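Local coordinates for enoyl-CoA hydratase (Mycobacterium avium subsp. paratuberculosis, PDB 4LK5), which probably catalyses the reversible addition of water to the double bond of enoyl-CoA thioesters, at residues C[131-136]-C[151-156]; C[157-162]-C[215-220]. One frame throughout, in Å; residues are numbered along the deposited sequence.

Contact 1 (C[131-136]-C[151-156]); sequences PVVAVV and CDVVLA
With chi1 of V133 at -173°, CG1 stands opposite the backbone N, while CG of L155 is turned to the flank of its own N (chi1 -81°); these torsions, with chi2 of L155 far from staggered, leave V133 CG1 and L155 CD2 3.7 Å apart. V153 lies on the same face and adds its CG1, a looser neighbour at 4.1 Å from V133 CG1. On the other face, C151 drives its sulfur between two partners, SG lying 3.7 Å from V132 CG1 and also meeting the methyl of A134. Further along, the CG2 branch of V136 leans on CG1 of V154. The side chains of the ladder project from neighbouring parallel strands, 132-136 and 153-157, of the large sheet, and the chain linking them passes through helix 143-150, a beta-alpha-beta crossover within the crotonase-like fold. A134 bonds strand 153-157 through both its backbone groups: its N donates to V153 O at 2.9 Å, nearly straight (174°), and its O receives L155 N, after which V136 N bonds L155 O at 2.8 Å. At the opening end V132 O serves D152 N at 3.0 Å and, weakly, V153 N. Helix 217-233 covers the V133 and L155 face through I228, L231 and V227. R187 of the second subunit hydrogen-bonds C151 O, and L195 of that subunit packs on P131 and V153.

Contact 2 (C[157-162]-C[215-220]); sequences SENAFF and YPADEF
S157 sits against the ring of F220, its CB placed over one face, 4.0 Å from the ring centroid and 15° off the normal, in a CH-pi contact displaced toward the rim. The CE1 corner of the same ring lies close to S157 N. Next to this, the backbones are joined by one hydrogen bond, E158 N to Y215 O at 2.8 Å, with the donor tilted 30° out of the carbonyl plane; the same oxygen is approached by S157 CA at 3.4 Å in a CA-H...O contact. E158 then lays its side chain across the start of the other segment: CG passes Y215 O, and the carboxylate OE1 reaches 3.6 Å from P216 CA. The exposed N159 brings its amide up to A217, ND2 touching the methyl at 3.6 Å. S157 and Y215 form a parallel bridge, the last pairing of strand 153-157 with 213-215, which is the outermost strand of the six-stranded sheet within this chain. Past this pairing the strand pattern ends, one chain forming a type I turn from S157 to A160 and the other entering helix 217-233. The turn and the start of the helix position this first shell. Chi1 of S157 (165°) sets OG opposite its own N, where it accepts N159 N at 2.8 Å in an ST turn and also faces A217 CA at 3.8 Å. F220 is steadied through its N, which bonds A217 O, while its CD1 abuts the edge of the Y215 ring in the ring plane. Outside the two segments, V135 and Q137 touch the F220 side chain, and E223 and V227 of helix 217-233 touch the Y215 side chain.

How the contacts relate
The two contacts follow each other along the chain and meet at the end of strand 153-157, their centres about 13 Å apart: the centre of contact 1 is about 9 Å from that of the chain, the centre of contact 2 about 17 Å. They join at A156 and S157. A156 O probably bonds Y215 N at 2.9 Å, and V136 O probably accepts S157 N at 3.0 Å, so the parallel ladder of contact 1 runs on, through strand 153-157, to the edge strand of contact 2. The ring of F220 also packs against A156, and A160 CB packs on V136 O at 3.5 Å. Helix 217-233, which begins in contact 2, goes on to cover one face of contact 1.

Contact 1 (C[131-136]-C[151-156])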
ATOM      1  N   PRO C 131      -1.515  18.839 -11.996  1.00 41.72           N
ATOM      2  CA  PRO C 131      -0.568  18.296 -11.026  1.00 41.50           C
ATOM      3  C   PRO C 131      -0.370  19.286  -9.896  1.00 42.71           C
ATOM      4  O   PRO C 131      -0.232  20.483 -10.151  1.00 47.20           O
ATOM      5  CB  PRO C 131       0.705  18.141 -11.849  1.00 43.17           C
ATOM      6  CG  PRO C 131       0.203  17.854 -13.221  1.00 42.61           C
ATOM      7  CD  PRO C 131      -0.995  18.757 -13.369  1.00 41.12           C
ATOM      8  N   VAL C 132      -0.406  18.797  -8.662  1.00 42.73           N
ATOM      9  CA  VAL C 132      -0.160  19.624  -7.494  1.00 39.93           C
ATOM     10  C   VAL C 132       1.114  19.161  -6.807  1.00 38.21           C
ATOM     11  O   VAL C 132       1.219  17.994  -6.452  1.00 39.61           O
ATOM     12  CB  VAL C 132      -1.324  19.537  -6.510  1.00 39.72           C
ATOM     13  CG1 VAL C 132      -0.988  20.339  -5.254  1.00 43.20           C
ATOM     14  CG2 VAL C 132      -2.598  20.046  -7.160  1.00 38.36           C
ATOM     15  N   VAL C 133       2.074  20.072  -6.625  1.00 37.27           N
ATOM     16  CA  VAL C 133       3.399  19.718  -6.157  1.00 35.48           C
ATOM     17  C   VAL C 133       3.674  20.257  -4.786  1.00 36.53           C
ATOM     18  O   VAL C 133       3.539  21.440  -4.589  1.00 45.32           O
ATOM     19  CB  VAL C 133       4.505  20.307  -7.038  1.00 37.49           C
ATOM     20  CG1 VAL C 133       5.871  19.752  -6.585  1.00 37.66           C
ATOM     21  CG2 VAL C 133       4.266  20.006  -8.495  1.00 35.18           C
ATOM     22  N   ALA C 134       4.089  19.390  -3.859  1.00 36.33           N
ATOM     23  CA  ALA C 134       4.528  19.787  -2.539  1.00 36.74           C
ATOM     24  C   ALA C 134       6.043  19.865  -2.444  1.00 37.32           C
ATOM     25  O   ALA C 134       6.757  18.914  -2.720  1.00 43.30           O
ATOM     26  CB  ALA C 134       3.998  18.841  -1.479  1.00 40.11           C
ATOM     27  N   VAL C 135       6.511  21.009  -1.989  1.00 38.69           N
ATOM     28  CA  VAL C 135       7.905  21.365  -1.997  1.00 39.54           C
ATOM     29  C   VAL C 135       8.353  21.457  -0.560  1.00 37.25           C
ATOM     30  O   VAL C 135       8.112  22.446   0.088  1.00 41.05           O
ATOM     31  CB  VAL C 135       8.079  22.754  -2.647  1.00 39.10           C
ATOM     32  CG1 VAL C 135       9.538  23.185  -2.589  1.00 39.35           C
ATOM     33  CG2 VAL C 135       7.570  22.735  -4.075  1.00 39.95           C
ATOM     34  N   VAL C 136       9.017  20.430  -0.068  1.00 39.98           N
ATOM     35  CA  VAL C 136       9.240  20.288   1.354  1.00 39.38           C
ATOM     36  C   VAL C 136      10.730  20.534   1.663  1.00 43.90           C
ATOM     37  O   VAL C 136      11.530  19.638   1.476  1.00 42.23           O
ATOM     38  CB  VAL C 136       8.721  18.897   1.797  1.00 36.60           C
ATOM     39  CG1 VAL C 136       8.805  18.716   3.298  1.00 38.35           C
ATOM     40  CG2 VAL C 136       7.265  18.727   1.377  1.00 36.77           C
ATOM     41  N   CYS C 151      -1.030  15.886  -1.902  1.00 32.10           N
ATOM     42  CA  CYS C 151      -0.537  16.332  -3.198  1.00 34.31           C
ATOM     43  C   CYS C 151      -0.211  15.131  -4.111  1.00 36.40           C
ATOM     44  O   CYS C 151      -0.368  13.968  -3.715  1.00 34.86           O
ATOM     45  CB  CYS C 151       0.633  17.273  -2.988  1.00 33.98           C
ATOM     46  SG  CYS C 151       0.117  18.763  -2.068  1.00 36.89           S
ATOM     47  N   ASP C 152       0.210  15.418  -5.336  1.00 36.10           N
ATOM     48  CA  ASP C 152       0.479  14.388  -6.359  1.00 38.91           C
ATOM     49  C   ASP C 152       1.956  14.037  -6.453  1.00 38.71           C
ATOM     50  O   ASP C 152       2.365  12.907  -6.770  1.00 37.61           O
ATOM     51  CB  ASP C 152       0.020  14.931  -7.699  1.00 40.51           C
ATOM     52  CG  ASP C 152      -1.449  15.329  -7.676  1.00 45.87           C
ATOM     53  OD1 ASP C 152      -2.297  14.509  -7.218  1.00 47.84           O
ATOM     54  OD2 ASP C 152      -1.749  16.467  -8.073  1.00 44.75           O
ATOM     55  N   VAL C 153       2.759  15.036  -6.180  1.00 36.69           N
ATOM     56  CA  VAL C 153       4.178  14.907  -6.263  1.00 38.65           C
ATOM     57  C   VAL C 153       4.708  15.537  -4.993  1.00 36.34           C
ATOM     58  O   VAL C 153       4.283  16.630  -4.629  1.00 34.65           O
ATOM     59  CB  VAL C 153       4.679  15.661  -7.520  1.00 38.41           C
ATOM     60  CG1 VAL C 153       6.185  15.814  -7.492  1.00 39.63           C
ATOM     61  CG2 VAL C 153       4.240  14.919  -8.759  1.00 36.09           C
ATOM     62  N   VAL C 154       5.602  14.840  -4.308  1.00 36.51           N
ATOM     63  CA  VAL C 154       6.230  15.400  -3.127  1.00 36.70           C
ATOM     64  C   VAL C 154       7.745  15.399  -3.281  1.00 36.22           C
ATOM     65  O   VAL C 154       8.369  14.357  -3.313  1.00 38.77           O
ATOM     66  CB  VAL C 154       5.786  14.650  -1.866  1.00 39.26           C
ATOM     67  CG1 VAL C 154       6.291  15.326  -0.601  1.00 39.42           C
ATOM     68  CG2 VAL C 154       4.283  14.570  -1.837  1.00 39.94           C
ATOM     69  N   LEU C 155       8.319  16.598  -3.392  1.00 39.19           N
ATOM     70  CA  LEU C 155       9.762  16.795  -3.505  1.00 37.13           C
ATOM     71  C   LEU C 155      10.297  17.242  -2.152  1.00 35.56           C
ATOM     72  O   LEU C 155       9.833  18.208  -1.586  1.00 32.26           O
ATOM     73  CB  LEU C 155      10.048  17.868  -4.541  1.00 36.77           C
ATOM     74  CG  LEU C 155      10.035  17.536  -6.053  1.00 35.18           C
ATOM     75  CD1 LEU C 155       9.371  16.238  -6.419  1.00 35.59           C
ATOM     76  CD2 LEU C 155       9.432  18.668  -6.842  1.00 34.05           C
ATOM     77  N   ALA C 156      11.266  16.501  -1.643  1.00 36.61           N
ATOM     78  CA  ALA C 156      11.873  16.787  -0.379  1.00 41.65           C
ATOM     79  C   ALA C 156      13.391  17.084  -0.481  1.00 46.04           C
ATOM     80  O   ALA C 156      14.101  16.541  -1.333  1.00 44.84           O
ATOM     81  CB  ALA C 156      11.628  15.624   0.558  1.00 44.41           C
TER

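Contact 2 (C[157-162]-C[215-220])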
ATOM      1  N   SER C 157      13.838  18.000   0.381  1.00 47.41           N
ATOM      2  CA  SER C 157      15.241  18.220   0.697  1.00 46.20           C
ATOM      3  C   SER C 157      15.759  17.142   1.639  1.00 48.13           C
ATOM      4  O   SER C 157      15.010  16.597   2.467  1.00 42.15           O
ATOM      5  CB  SER C 157      15.397  19.569   1.405  1.00 45.51           C
ATOM      6  OG  SER C 157      16.669  19.669   2.022  1.00 48.26           O
ATOM      7  N   GLU C 158      17.053  16.865   1.570  1.00 50.56           N
ATOM      8  CA  GLU C 158      17.655  16.007   2.579  1.00 56.26           C
ATOM      9  C   GLU C 158      17.481  16.603   3.984  1.00 54.47           C
ATOM     10  O   GLU C 158      17.504  15.865   4.955  1.00 48.07           O
ATOM     11  CB  GLU C 158      19.120  15.682   2.254  1.00 59.64           C
ATOM     12  CG  GLU C 158      19.192  14.687   1.109  1.00 68.55           C
ATOM     13  CD  GLU C 158      20.523  13.986   0.963  1.00 74.08           C
ATOM     14  OE1 GLU C 158      21.545  14.691   0.826  1.00 75.48           O
ATOM     15  OE2 GLU C 158      20.518  12.726   0.948  1.00 69.22           O
ATOM     16  N   ASN C 159      17.271  17.917   4.080  1.00 53.66           N
ATOM     17  CA  ASN C 159      16.974  18.573   5.375  1.00 57.33           C
ATOM     18  C   ASN C 159      15.582  18.303   5.942  1.00 53.00           C
ATOM     19  O   ASN C 159      15.362  18.429   7.141  1.00 49.65           O
ATOM     20  CB  ASN C 159      17.151  20.097   5.270  1.00 58.61           C
ATOM     21  CG  ASN C 159      18.618  20.517   5.239  1.00 58.24           C
ATOM     22  OD1 ASN C 159      19.526  19.703   5.456  1.00 53.18           O
ATOM     23  ND2 ASN C 159      18.855  21.805   4.966  1.00 59.53           N
ATOM     24  N   ALA C 160      14.649  17.940   5.074  1.00 53.14           N
ATOM     25  CA  ALA C 160      13.266  17.720   5.463  1.00 45.12           C
ATOM     26  C   ALA C 160      13.067  16.514   6.331  1.00 41.11           C
ATOM     27  O   ALA C 160      13.823  15.566   6.269  1.00 42.66           O
ATOM     28  CB  ALA C 160      12.402  17.586   4.228  1.00 43.04           C
ATOM     29  N   PHE C 161      12.024  16.568   7.144  1.00 42.83           N
ATOM     30  CA  PHE C 161      11.482  15.379   7.786  1.00 40.32           C
ATOM     31  C   PHE C 161       9.976  15.491   7.974  1.00 40.38           C
ATOM     32  O   PHE C 161       9.403  16.579   7.922  1.00 41.59           O
ATOM     33  CB  PHE C 161      12.159  15.072   9.121  1.00 42.01           C
ATOM     34  CG  PHE C 161      11.918  16.114  10.197  1.00 48.53           C
ATOM     35  CD1 PHE C 161      10.720  16.116  10.950  1.00 48.44           C
ATOM     36  CD2 PHE C 161      12.887  17.094  10.473  1.00 46.12           C
ATOM     37  CE1 PHE C 161      10.490  17.065  11.941  1.00 44.78           C
ATOM     38  CE2 PHE C 161      12.660  18.032  11.465  1.00 49.91           C
ATOM     39  CZ  PHE C 161      11.461  18.020  12.199  1.00 48.65           C
ATOM     40  N   PHE C 162       9.360  14.339   8.221  1.00 38.82           N
ATOM     41  CA  PHE C 162       7.945  14.230   8.373  1.00 38.35           C
ATOM     42  C   PHE C 162       7.576  13.699   9.747  1.00 41.14           C
ATOM     43  O   PHE C 162       8.213  12.797  10.284  1.00 40.43           O
ATOM     44  CB  PHE C 162       7.394  13.329   7.265  1.00 36.69           C
ATOM     45  CG  PHE C 162       7.635  13.874   5.894  1.00 34.54           C
ATOM     46  CD1 PHE C 162       8.887  13.730   5.276  1.00 35.99           C
ATOM     47  CD2 PHE C 162       6.656  14.577   5.236  1.00 34.03           C
ATOM     48  CE1 PHE C 162       9.121  14.251   4.005  1.00 33.18           C
ATOM     49  CE2 PHE C 162       6.891  15.113   3.976  1.00 34.21           C
ATOM     50  CZ  PHE C 162       8.127  14.956   3.365  1.00 32.54           C
ATOM     51  N   TYR C 215      16.459  15.519  -2.619  1.00 49.56           N
ATOM     52  CA  TYR C 215      17.614  16.170  -3.214  1.00 49.72           C
ATOM     53  C   TYR C 215      18.497  16.705  -2.111  1.00 50.76           C
ATOM     54  O   TYR C 215      17.989  17.180  -1.103  1.00 51.78           O
ATOM     55  CB  TYR C 215      17.178  17.335  -4.083  1.00 45.59           C
ATOM     56  CG  TYR C 215      16.179  16.945  -5.120  1.00 48.52           C
ATOM     57  CD1 TYR C 215      16.489  16.013  -6.084  1.00 51.45           C
ATOM     58  CD2 TYR C 215      14.920  17.513  -5.148  1.00 50.35           C
ATOM     59  CE1 TYR C 215      15.568  15.655  -7.046  1.00 51.05           C
ATOM     60  CE2 TYR C 215      13.992  17.159  -6.104  1.00 46.85           C
ATOM     61  CZ  TYR C 215      14.320  16.227  -7.041  1.00 48.89           C
ATOM     62  OH  TYR C 215      13.402  15.863  -7.992  1.00 52.77           O
ATOM     63  N   PRO C 216      19.825  16.661  -2.309  1.00 56.12           N
ATOM     64  CA  PRO C 216      20.693  17.382  -1.369  1.00 55.01           C
ATOM     65  C   PRO C 216      20.254  18.845  -1.212  1.00 50.57           C
ATOM     66  O   PRO C 216      19.844  19.485  -2.195  1.00 48.68           O
ATOM     67  CB  PRO C 216      22.076  17.285  -2.036  1.00 53.35           C
ATOM     68  CG  PRO C 216      22.008  16.040  -2.873  1.00 53.15           C
ATOM     69  CD  PRO C 216      20.604  16.076  -3.426  1.00 54.87           C
ATOM     70  N   ALA C 217      20.305  19.347   0.017  1.00 48.74           N
ATOM     71  CA  ALA C 217      19.882  20.727   0.324  1.00 48.46           C
ATOM     72  C   ALA C 217      20.421  21.765  -0.660  1.00 49.98           C
ATOM     73  O   ALA C 217      19.660  22.573  -1.219  1.00 49.92           O
ATOM     74  CB  ALA C 217      20.272  21.094   1.753  1.00 45.75           C
ATOM     75  N   ASP C 218      21.730  21.750  -0.902  1.00 55.18           N
ATOM     76  CA  ASP C 218      22.312  22.794  -1.772  1.00 59.67           C
ATOM     77  C   ASP C 218      21.803  22.719  -3.236  1.00 51.27           C
ATOM     78  O   ASP C 218      21.744  23.737  -3.925  1.00 50.17           O
ATOM     79  CB  ASP C 218      23.860  22.841  -1.663  1.00 65.15           C
ATOM     80  CG  ASP C 218      24.535  21.543  -2.086  1.00 73.87           C
ATOM     81  OD1 ASP C 218      23.849  20.613  -2.569  1.00 90.37           O
ATOM     82  OD2 ASP C 218      25.768  21.450  -1.941  1.00 78.48           O
ATOM     83  N   GLU C 219      21.400  21.528  -3.684  1.00 52.50           N
ATOM     84  CA  GLU C 219      20.758  21.333  -5.015  1.00 54.54           C
ATOM     85  C   GLU C 219      19.208  21.422  -5.044  1.00 53.17           C
ATOM     86  O   GLU C 219      18.605  21.531  -6.132  1.00 48.99           O
ATOM     87  CB  GLU C 219      21.218  19.993  -5.606  1.00 61.28           C
ATOM     88  CG  GLU C 219      22.731  19.935  -5.851  1.00 64.10           C
ATOM     89  CD  GLU C 219      23.276  18.527  -5.843  1.00 69.63           C
ATOM     90  OE1 GLU C 219      22.861  17.731  -6.711  1.00 74.30           O
ATOM     91  OE2 GLU C 219      24.115  18.214  -4.970  1.00 71.46           O
ATOM     92  N   PHE C 220      18.569  21.418  -3.865  1.00 52.23           N
ATOM     93  CA  PHE C 220      17.088  21.389  -3.765  1.00 52.73           C
ATOM     94  C   PHE C 220      16.297  22.382  -4.618  1.00 48.76           C
ATOM     95  O   PHE C 220      15.393  21.978  -5.329  1.00 50.43           O
ATOM     96  CB  PHE C 220      16.623  21.533  -2.313  1.00 52.98           C
ATOM     97  CG  PHE C 220      15.160  21.241  -2.121  1.00 56.76           C
ATOM     98  CD1 PHE C 220      14.659  19.970  -2.381  1.00 53.88           C
ATOM     99  CD2 PHE C 220      14.281  22.231  -1.678  1.00 56.91           C
ATOM    100  CE1 PHE C 220      13.327  19.689  -2.214  1.00 54.86           C
ATOM    101  CE2 PHE C 220      12.941  21.949  -1.512  1.00 62.03           C
ATOM    102  CZ  PHE C 220      12.462  20.675  -1.782  1.00 60.95           C
TER